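Local structure of phytase (Debaryomyces castellii, 2GFI) at residues M91-N94 with G95-G99; E100-F103 with L104-D107; I142-R145 with T146-E150. The protein catalyses, as a 3-phytase of the histidine acid phosphatase family, the release of phosphate from inositol hexakisphosphate. All blocks are in the same frame, centred on the assembly; numbering follows the deposited sequence.

How the contacts relate
Followed from the N terminus, the three contacts come in series, each within one unbroken run of chain, so none nests in or crosses another. Contact 1 (91-99) turns the chain off the end of helix 77-91. Contact 2 (100-107) follows at once as a short 3-10 segment, and the two are tied together: Phe97 O and Asn105 ND2 are 2.7 Å apart, a probable hydrogen bond, and Phe97 packs on Leu104. Both also touch the second subunit. Contact 3 (142-150) closes turns at the end of helix 133-148, against the central sheet; its centre lies about 51 Å from that of contact 1, on the opposite side of the chain's centre.

Contact 1: M91-N94 with G95-G99; sequences MSYN and GTFKG
Tyr93 and Phe97, four residues apart, pair their rings across the loop that leaves helix 77-91 in this histidine acid phosphatase. With CG opposite the backbone N (chi1 179°), the Tyr93 side chain lies beside its own carbonyl carbon and follows the chain forward over Gly95. Its CB is the first atom to meet the partner, 3.5 Å from Phe97 CZ. CG keeps to the same part of the ring, 3.7 Å from Phe97 CZ. The next atom, CD2, then passes over the middle of the Phe97 ring, 3.5 Å above its plane. The CD2 corner of the tyrosine thus lies over one face of the phenylalanine. The whole pair is nevertheless oblique, with centroids 4.6 Å apart and planes at 39°, so it is neither a parallel stack nor a T-shaped pair. Farther out the ring turns to backbone: Tyr93 CE2 is 3.8 Å from Gly95 CA, and Thr96 O comes near the plane of the ring at its edge. At the tip, OH is hydrogen-bonded to Pro243 O, which holds the outer end of the ring, while CB and CG at its inner end pack on Phe97.

Phe97 is buried, resting also on Leu104, whereas the tyrosine is partly exposed. An alanine at Phe97 would leave CB and CG of Tyr93 without their contact to the ring and CD2 without the face beneath it, and the gap is likely to let the tyrosine tilt inward. The close passage of the tyrosine also bears on Gly95, whose backbone angles already call for glycine: a CB there would lie 2.5 Å from Asn94 O and 2.8 Å from Tyr93 CE2.

Contact 2: E100-F103 with L104-D107; sequences ELAF and LNDD
Phe103 and Leu104 run alongside one another in the same direction, the leucine branch passing over one face of the ring. Leu104 CG sits 4.2 Å from the ring centroid and 19° off the normal, a CH-pi contact displaced toward the rim. The leucine's CD2 reaches the ring margin, 3.6 Å from Phe103 CE1. A chi1 of 64° makes this possible, since it puts the ring between the backbone N and the carbonyl carbon, folded back over the chain, with Leu101 O over the same face. Leu104's other methyl takes the preceding turn: CD1 is 3.7 Å from Leu101 CB.

The backbone spacing is that of a 3-10 helix, with bonds from residue i+3 to residue i. Asn105 N donates to Ala102 O at 3.0 Å, and Asp106 N to Phe103 O at 3.0 Å with an N-H...O angle of 163°. An inverse gamma turn centred on Asp106 then ends the segment, with a weak bond from Asp107 N to Asn105 O.

At the subunit boundary, Asp106 OD2 accepts a hydrogen bond from Gly99 N of the second subunit, and Ala102 packs on Ala102 of that subunit. Within the chain the segment bridges two helices: Leu104 rests on Leu90 and Met91 of helix 77-91, while Leu101 meets Phe238 of helix 229-241 and Glu100 forms a salt bridge with Arg237 there.

Contact 3: I142-R145 with T146-E150; sequences IAFR and TKYGE
Phe144 and Tyr148, one helical turn apart near the end of helix 133-148, supply the aromatic part of this contact. Tyr148 CD2 lies over the centre of the Phe144 ring, 3.4 Å above its plane, and Tyr148 CE2 comes 3.5 Å from Phe144 CE1. The ring planes make 45° with centroids 4.5 Å apart, so the tyrosine meets the phenylalanine face obliquely, through CD2 and CE2. A chi1 of -166° carries the Phe144 ring alongside its own carbonyl carbon, forward beneath the next turn, where Tyr148 can reach it. Lys147 CG covers a face of the Tyr148 ring, 3.9 Å above it.

Backbone hydrogen bonds form the second group and follow the alpha-helical i+4 to i pattern: Thr146 N to Ile142 O, Lys147 N to Ala143 O, Tyr148 N to Phe144 O at 2.8 Å, and Gly149 N to Arg145 O at 2.8 Å. The last is the most bent, with an N-H...O angle of 136°, where the alpha-helical pattern gives way to 3-10 geometry around Gly149.

Aliphatic packing is the third. The arginine chain bends at chi2 and chi3, bringing Arg145 CD to 3.5 Å from Gly149 CA. A CB at Gly149 would fall 2.4 Å from that CD, so with the arginine in this shape the position suits glycine.

Val64 of strand 59-69 and Ile376 of strand 374-382 pack on both aromatic side chains, and Phe179 of helix 166-180 on Phe144. Chemically, the apolar ring pair gives way to a polar cluster at the tips of Tyr148 and Lys147. There Glu378 OE2 accepts the Tyr148 hydroxyl and pairs with Lys147 NZ, which also bonds Thr53 O; the lysine's charge would probably favour an ionised Glu378.

Contact 1: M91-N94 with G95-G99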
ATOM      1  N   MET A  91      -3.996  28.580  24.404  1.00 27.93           N
ATOM      2  CA  MET A  91      -4.452  28.135  25.727  1.00 29.20           C
ATOM      3  C   MET A  91      -5.148  29.228  26.552  1.00 29.73           C
ATOM      4  O   MET A  91      -5.920  28.920  27.443  1.00 30.64           O
ATOM      5  CB  MET A  91      -3.328  27.483  26.541  1.00 28.46           C
ATOM      6  CG  MET A  91      -2.826  26.132  25.980  1.00 30.10           C
ATOM      7  SD  MET A  91      -4.060  24.811  25.653  1.00 32.35           S
ATOM      8  CE  MET A  91      -4.236  24.940  23.909  1.00 29.95           C
ATOM      9  N   SER A  92      -4.924  30.489  26.231  1.00 30.15           N
ATOM     10  CA  SER A  92      -5.468  31.552  27.055  1.00 31.97           C
ATOM     11  C   SER A  92      -6.788  32.109  26.496  1.00 32.39           C
ATOM     12  O   SER A  92      -7.402  33.013  27.084  1.00 32.94           O
ATOM     13  CB  SER A  92      -4.423  32.651  27.227  1.00 32.27           C
ATOM     14  OG  SER A  92      -4.370  33.400  26.031  1.00 35.44           O
ATOM     15  N   TYR A  93      -7.214  31.562  25.358  1.00 32.01           N
ATOM     16  CA  TYR A  93      -8.562  31.728  24.834  1.00 31.64           C
ATOM     17  C   TYR A  93      -9.572  31.348  25.921  1.00 32.68           C
ATOM     18  O   TYR A  93      -9.494  30.305  26.512  1.00 32.53           O
ATOM     19  CB  TYR A  93      -8.756  30.817  23.616  1.00 30.24           C
ATOM     20  CG  TYR A  93     -10.143  30.888  23.003  1.00 27.81           C
ATOM     21  CD1 TYR A  93     -10.614  32.070  22.472  1.00 26.85           C
ATOM     22  CD2 TYR A  93     -10.975  29.768  22.960  1.00 27.31           C
ATOM     23  CE1 TYR A  93     -11.856  32.150  21.909  1.00 28.21           C
ATOM     24  CE2 TYR A  93     -12.240  29.836  22.388  1.00 25.93           C
ATOM     25  CZ  TYR A  93     -12.672  31.031  21.874  1.00 26.30           C
ATOM     26  OH  TYR A  93     -13.913  31.160  21.334  1.00 27.03           O
ATOM     27  N   ASN A  94     -10.514  32.201  26.235  1.00 34.67           N
ATOM     28  CA  ASN A  94     -11.425  31.740  27.245  1.00 37.29           C
ATOM     29  C   ASN A  94     -12.747  31.437  26.563  1.00 36.86           C
ATOM     30  O   ASN A  94     -13.359  32.294  25.897  1.00 37.95           O
ATOM     31  CB  ASN A  94     -11.497  32.708  28.434  1.00 39.19           C
ATOM     32  CG  ASN A  94     -12.724  33.545  28.407  1.00 41.27           C
ATOM     33  OD1 ASN A  94     -12.857  34.460  27.557  1.00 46.58           O
ATOM     34  ND2 ASN A  94     -13.663  33.238  29.324  1.00 45.03           N
ATOM     35  N   GLY A  95     -13.137  30.183  26.673  1.00 35.74           N
ATOM     36  CA  GLY A  95     -14.064  29.606  25.727  1.00 34.16           C
ATOM     37  C   GLY A  95     -13.617  28.183  25.493  1.00 33.18           C
ATOM     38  O   GLY A  95     -12.451  27.834  25.721  1.00 32.42           O
ATOM     39  N   THR A  96     -14.563  27.357  25.073  1.00 32.04           N
ATOM     40  CA  THR A  96     -14.278  26.014  24.635  1.00 30.72           C
ATOM     41  C   THR A  96     -14.038  26.070  23.138  1.00 29.28           C
ATOM     42  O   THR A  96     -14.864  26.590  22.399  1.00 28.95           O
ATOM     43  CB  THR A  96     -15.467  25.154  24.953  1.00 31.09           C
ATOM     44  OG1 THR A  96     -15.587  25.106  26.374  1.00 31.52           O
ATOM     45  CG2 THR A  96     -15.220  23.719  24.569  1.00 30.64           C
ATOM     46  N   PHE A  97     -12.881  25.574  22.705  1.00 27.54           N
ATOM     47  CA  PHE A  97     -12.593  25.468  21.276  1.00 26.16           C
ATOM     48  C   PHE A  97     -13.557  24.519  20.593  1.00 25.09           C
ATOM     49  O   PHE A  97     -13.888  23.473  21.127  1.00 24.73           O
ATOM     50  CB  PHE A  97     -11.155  24.984  21.046  1.00 25.85           C
ATOM     51  CG  PHE A  97     -10.117  26.045  21.273  1.00 24.90           C
ATOM     52  CD1 PHE A  97      -9.868  27.000  20.299  1.00 25.03           C
ATOM     53  CD2 PHE A  97      -9.385  26.079  22.456  1.00 24.76           C
ATOM     54  CE1 PHE A  97      -8.905  27.987  20.480  1.00 25.43           C
ATOM     55  CE2 PHE A  97      -8.413  27.072  22.655  1.00 25.61           C
ATOM     56  CZ  PHE A  97      -8.174  28.028  21.655  1.00 24.34           C
ATOM     57  N   LYS A  98     -14.007  24.900  19.413  1.00 24.55           N
ATOM     58  CA  LYS A  98     -14.875  24.061  18.587  1.00 24.64           C
ATOM     59  C   LYS A  98     -14.220  23.923  17.223  1.00 23.80           C
ATOM     60  O   LYS A  98     -13.218  24.568  16.979  1.00 22.97           O
ATOM     61  CB  LYS A  98     -16.294  24.656  18.485  1.00 24.00           C
ATOM     62  CG  LYS A  98     -17.067  24.598  19.855  1.00 25.63           C
ATOM     63  CD  LYS A  98     -18.557  24.944  19.740  1.00 25.94           C
ATOM     64  CE  LYS A  98     -18.775  26.387  19.266  1.00 29.28           C
ATOM     65  NZ  LYS A  98     -18.081  27.352  20.158  1.00 31.81           N
ATOM     66  N   GLY A  99     -14.780  23.076  16.342  1.00 24.01           N
ATOM     67  CA  GLY A  99     -14.231  22.887  15.011  1.00 22.55           C
ATOM     68  C   GLY A  99     -12.850  22.239  14.984  1.00 22.55           C
ATOM     69  O   GLY A  99     -12.531  21.363  15.789  1.00 21.85           O
TER

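Contact 2: E100-F103 with L104-D107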
ATOM      1  N   GLU A 100     -12.035  22.661  14.028  1.00 23.25           N
ATOM      2  CA  GLU A 100     -10.690  22.112  13.851  1.00 24.57           C
ATOM      3  C   GLU A 100      -9.819  22.288  15.061  1.00 23.03           C
ATOM      4  O   GLU A 100      -8.886  21.536  15.239  1.00 22.65           O
ATOM      5  CB  GLU A 100      -9.934  22.805  12.714  1.00 25.78           C
ATOM      6  CG  GLU A 100     -10.684  22.944  11.428  1.00 32.64           C
ATOM      7  CD  GLU A 100     -11.056  24.378  11.188  1.00 35.69           C
ATOM      8  OE1 GLU A 100     -11.936  24.955  11.927  1.00 43.44           O
ATOM      9  OE2 GLU A 100     -10.428  24.918  10.263  1.00 41.64           O
ATOM     10  N   LEU A 101     -10.075  23.327  15.855  1.00 22.38           N
ATOM     11  CA  LEU A 101      -9.208  23.618  17.005  1.00 21.14           C
ATOM     12  C   LEU A 101      -9.657  22.938  18.295  1.00 20.59           C
ATOM     13  O   LEU A 101      -9.036  23.129  19.340  1.00 20.07           O
ATOM     14  CB  LEU A 101      -9.062  25.125  17.204  1.00 21.45           C
ATOM     15  CG  LEU A 101      -8.426  25.921  16.055  1.00 20.63           C
ATOM     16  CD1 LEU A 101      -8.302  27.370  16.462  1.00 19.96           C
ATOM     17  CD2 LEU A 101      -7.068  25.340  15.680  1.00 19.63           C
ATOM     18  N   ALA A 102     -10.697  22.107  18.225  1.00 20.05           N
ATOM     19  CA  ALA A 102     -11.249  21.479  19.455  1.00 20.88           C
ATOM     20  C   ALA A 102     -10.257  20.646  20.254  1.00 21.26           C
ATOM     21  O   ALA A 102     -10.366  20.547  21.479  1.00 22.22           O
ATOM     22  CB  ALA A 102     -12.510  20.644  19.151  1.00 20.29           C
ATOM     23  N   PHE A 103      -9.310  20.010  19.570  1.00 21.36           N
ATOM     24  CA  PHE A 103      -8.339  19.163  20.265  1.00 20.97           C
ATOM     25  C   PHE A 103      -7.581  19.974  21.331  1.00 21.84           C
ATOM     26  O   PHE A 103      -6.972  19.387  22.235  1.00 22.09           O
ATOM     27  CB  PHE A 103      -7.343  18.551  19.267  1.00 19.46           C
ATOM     28  CG  PHE A 103      -6.481  19.585  18.566  1.00 17.89           C
ATOM     29  CD1 PHE A 103      -5.252  19.970  19.103  1.00 14.62           C
ATOM     30  CD2 PHE A 103      -6.905  20.181  17.374  1.00 16.69           C
ATOM     31  CE1 PHE A 103      -4.463  20.926  18.463  1.00 14.29           C
ATOM     32  CE2 PHE A 103      -6.127  21.158  16.745  1.00 15.13           C
ATOM     33  CZ  PHE A 103      -4.890  21.501  17.268  1.00 15.60           C
ATOM     34  N   LEU A 104      -7.606  21.301  21.193  1.00 22.49           N
ATOM     35  CA  LEU A 104      -6.949  22.233  22.129  1.00 23.82           C
ATOM     36  C   LEU A 104      -7.500  22.154  23.532  1.00 24.36           C
ATOM     37  O   LEU A 104      -6.769  22.389  24.478  1.00 24.62           O
ATOM     38  CB  LEU A 104      -7.022  23.676  21.636  1.00 23.65           C
ATOM     39  CG  LEU A 104      -6.227  23.980  20.357  1.00 23.38           C
ATOM     40  CD1 LEU A 104      -6.501  25.373  19.897  1.00 20.90           C
ATOM     41  CD2 LEU A 104      -4.728  23.781  20.591  1.00 23.25           C
ATOM     42  N   ASN A 105      -8.778  21.796  23.654  1.00 25.43           N
ATOM     43  CA  ASN A 105      -9.430  21.517  24.954  1.00 26.39           C
ATOM     44  C   ASN A 105      -8.951  20.240  25.675  1.00 27.71           C
ATOM     45  O   ASN A 105      -9.169  20.090  26.882  1.00 27.51           O
ATOM     46  CB  ASN A 105     -10.960  21.376  24.792  1.00 25.82           C
ATOM     47  CG  ASN A 105     -11.597  22.521  24.011  1.00 24.13           C
ATOM     48  OD1 ASN A 105     -11.303  23.685  24.235  1.00 22.05           O
ATOM     49  ND2 ASN A 105     -12.473  22.169  23.071  1.00 22.14           N
ATOM     50  N   ASP A 106      -8.335  19.301  24.957  1.00 29.00           N
ATOM     51  CA  ASP A 106      -8.201  17.951  25.516  1.00 30.79           C
ATOM     52  C   ASP A 106      -6.928  17.673  26.286  1.00 31.82           C
ATOM     53  O   ASP A 106      -6.240  16.690  26.004  1.00 32.53           O
ATOM     54  CB  ASP A 106      -8.412  16.892  24.438  1.00 30.86           C
ATOM     55  CG  ASP A 106      -9.705  17.093  23.696  1.00 32.16           C
ATOM     56  OD1 ASP A 106      -9.758  16.733  22.498  1.00 35.64           O
ATOM     57  OD2 ASP A 106     -10.712  17.625  24.216  1.00 31.38           O
ATOM     58  N   ASP A 107      -6.625  18.510  27.282  1.00 32.77           N
ATOM     59  CA  ASP A 107      -5.345  18.404  27.966  1.00 33.75           C
ATOM     60  C   ASP A 107      -4.301  18.342  26.905  1.00 32.01           C
ATOM     61  O   ASP A 107      -3.506  17.395  26.845  1.00 32.78           O
ATOM     62  CB  ASP A 107      -5.265  17.126  28.798  1.00 35.69           C
ATOM     63  CG  ASP A 107      -6.292  17.092  29.897  1.00 39.59           C
ATOM     64  OD1 ASP A 107      -6.726  18.205  30.337  1.00 43.90           O
ATOM     65  OD2 ASP A 107      -6.699  15.998  30.380  1.00 43.46           O
TER

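Contact 3: I142-R145 with T146-E150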
ATOM      1  N   ILE A 142      22.712   1.945   7.461  1.00 17.36           N
ATOM      2  CA  ILE A 142      22.587   0.534   7.129  1.00 17.79           C
ATOM      3  C   ILE A 142      22.393   0.327   5.633  1.00 18.71           C
ATOM      4  O   ILE A 142      23.054  -0.487   5.027  1.00 19.95           O
ATOM      5  CB  ILE A 142      21.386  -0.095   7.882  1.00 17.81           C
ATOM      6  CG1 ILE A 142      21.576  -0.064   9.410  1.00 16.33           C
ATOM      7  CG2 ILE A 142      21.068  -1.497   7.345  1.00 14.77           C
ATOM      8  CD1 ILE A 142      20.327  -0.626  10.214  1.00 16.88           C
ATOM      9  N   ALA A 143      21.454   1.070   5.061  1.00 19.64           N
ATOM     10  CA  ALA A 143      21.059   0.955   3.676  1.00 19.31           C
ATOM     11  C   ALA A 143      22.232   1.329   2.812  1.00 19.57           C
ATOM     12  O   ALA A 143      22.454   0.766   1.736  1.00 19.01           O
ATOM     13  CB  ALA A 143      19.865   1.901   3.385  1.00 18.99           C
ATOM     14  N   PHE A 144      22.944   2.343   3.273  1.00 20.22           N
ATOM     15  CA  PHE A 144      24.055   2.868   2.543  1.00 20.25           C
ATOM     16  C   PHE A 144      25.171   1.821   2.532  1.00 20.64           C
ATOM     17  O   PHE A 144      25.778   1.598   1.509  1.00 21.11           O
ATOM     18  CB  PHE A 144      24.509   4.183   3.176  1.00 19.27           C
ATOM     19  CG  PHE A 144      25.450   4.990   2.310  1.00 19.75           C
ATOM     20  CD1 PHE A 144      24.961   6.025   1.494  1.00 18.33           C
ATOM     21  CD2 PHE A 144      26.844   4.756   2.337  1.00 19.75           C
ATOM     22  CE1 PHE A 144      25.829   6.811   0.726  1.00 14.59           C
ATOM     23  CE2 PHE A 144      27.703   5.546   1.589  1.00 16.96           C
ATOM     24  CZ  PHE A 144      27.193   6.564   0.785  1.00 17.44           C
ATOM     25  N   ARG A 145      25.447   1.181   3.665  1.00 21.80           N
ATOM     26  CA  ARG A 145      26.409   0.098   3.672  1.00 22.19           C
ATOM     27  C   ARG A 145      25.965  -0.997   2.733  1.00 22.43           C
ATOM     28  O   ARG A 145      26.768  -1.492   1.959  1.00 22.07           O
ATOM     29  CB  ARG A 145      26.649  -0.485   5.064  1.00 22.50           C
ATOM     30  CG  ARG A 145      27.509  -1.768   5.017  1.00 24.00           C
ATOM     31  CD  ARG A 145      28.979  -1.624   4.527  1.00 25.17           C
ATOM     32  NE  ARG A 145      29.666  -1.354   5.735  1.00 29.68           N
ATOM     33  CZ  ARG A 145      30.473  -2.128   6.407  1.00 26.39           C
ATOM     34  NH1 ARG A 145      30.948  -3.279   5.955  1.00 28.81           N
ATOM     35  NH2 ARG A 145      30.843  -1.660   7.562  1.00 26.75           N
ATOM     36  N   THR A 146      24.690  -1.381   2.807  1.00 23.31           N
ATOM     37  CA  THR A 146      24.167  -2.431   1.921  1.00 24.59           C
ATOM     38  C   THR A 146      24.419  -2.119   0.447  1.00 24.45           C
ATOM     39  O   THR A 146      24.840  -2.979  -0.268  1.00 26.29           O
ATOM     40  CB  THR A 146      22.668  -2.693   2.147  1.00 24.49           C
ATOM     41  OG1 THR A 146      22.474  -3.251   3.436  1.00 24.90           O
ATOM     42  CG2 THR A 146      22.210  -3.827   1.256  1.00 25.68           C
ATOM     43  N   LYS A 147      24.183  -0.880   0.018  1.00 24.08           N
ATOM     44  CA  LYS A 147      24.397  -0.471  -1.359  1.00 23.12           C
ATOM     45  C   LYS A 147      25.858  -0.282  -1.769  1.00 22.50           C
ATOM     46  O   LYS A 147      26.279  -0.723  -2.858  1.00 21.39           O
ATOM     47  CB  LYS A 147      23.627   0.823  -1.662  1.00 23.10           C
ATOM     48  CG  LYS A 147      23.559   1.071  -3.168  1.00 22.31           C
ATOM     49  CD  LYS A 147      22.641   2.204  -3.588  1.00 24.59           C
ATOM     50  CE  LYS A 147      22.722   2.438  -5.106  1.00 25.60           C
ATOM     51  NZ  LYS A 147      21.917   3.642  -5.530  1.00 28.59           N
ATOM     52  N   TYR A 148      26.608   0.415  -0.916  1.00 21.76           N
ATOM     53  CA  TYR A 148      27.920   0.943  -1.299  1.00 21.75           C
ATOM     54  C   TYR A 148      29.104   0.277  -0.638  1.00 22.36           C
ATOM     55  O   TYR A 148      30.229   0.587  -0.971  1.00 21.97           O
ATOM     56  CB  TYR A 148      28.001   2.443  -1.035  1.00 19.97           C
ATOM     57  CG  TYR A 148      26.989   3.243  -1.823  1.00 19.45           C
ATOM     58  CD1 TYR A 148      27.139   3.430  -3.199  1.00 19.99           C
ATOM     59  CD2 TYR A 148      25.877   3.823  -1.188  1.00 17.77           C
ATOM     60  CE1 TYR A 148      26.202   4.174  -3.920  1.00 20.65           C
ATOM     61  CE2 TYR A 148      24.961   4.573  -1.886  1.00 18.54           C
ATOM     62  CZ  TYR A 148      25.112   4.739  -3.253  1.00 20.65           C
ATOM     63  OH  TYR A 148      24.183   5.480  -3.958  1.00 20.86           O
ATOM     64  N   GLY A 149      28.833  -0.622   0.295  1.00 23.81           N
ATOM     65  CA  GLY A 149      29.850  -1.233   1.131  1.00 25.87           C
ATOM     66  C   GLY A 149      30.936  -2.042   0.418  1.00 27.26           C
ATOM     67  O   GLY A 149      31.985  -2.277   1.005  1.00 28.12           O
ATOM     68  N   GLU A 150      30.702  -2.478  -0.822  1.00 27.96           N
ATOM     69  CA  GLU A 150      31.760  -3.144  -1.591  1.00 29.06           C
ATOM     70  C   GLU A 150      32.939  -2.183  -1.765  1.00 29.00           C
ATOM     71  O   GLU A 150      34.070  -2.620  -1.997  1.00 29.64           O
ATOM     72  CB  GLU A 150      31.268  -3.578  -2.973  1.00 29.28           C
ATOM     73  CG  GLU A 150      31.087  -2.424  -3.953  1.00 30.95           C
ATOM     74  CD  GLU A 150      30.232  -2.821  -5.139  1.00 33.39           C
ATOM     75  OE1 GLU A 150      29.059  -3.214  -4.943  1.00 33.06           O
ATOM     76  OE2 GLU A 150      30.747  -2.771  -6.272  1.00 34.51           O
TER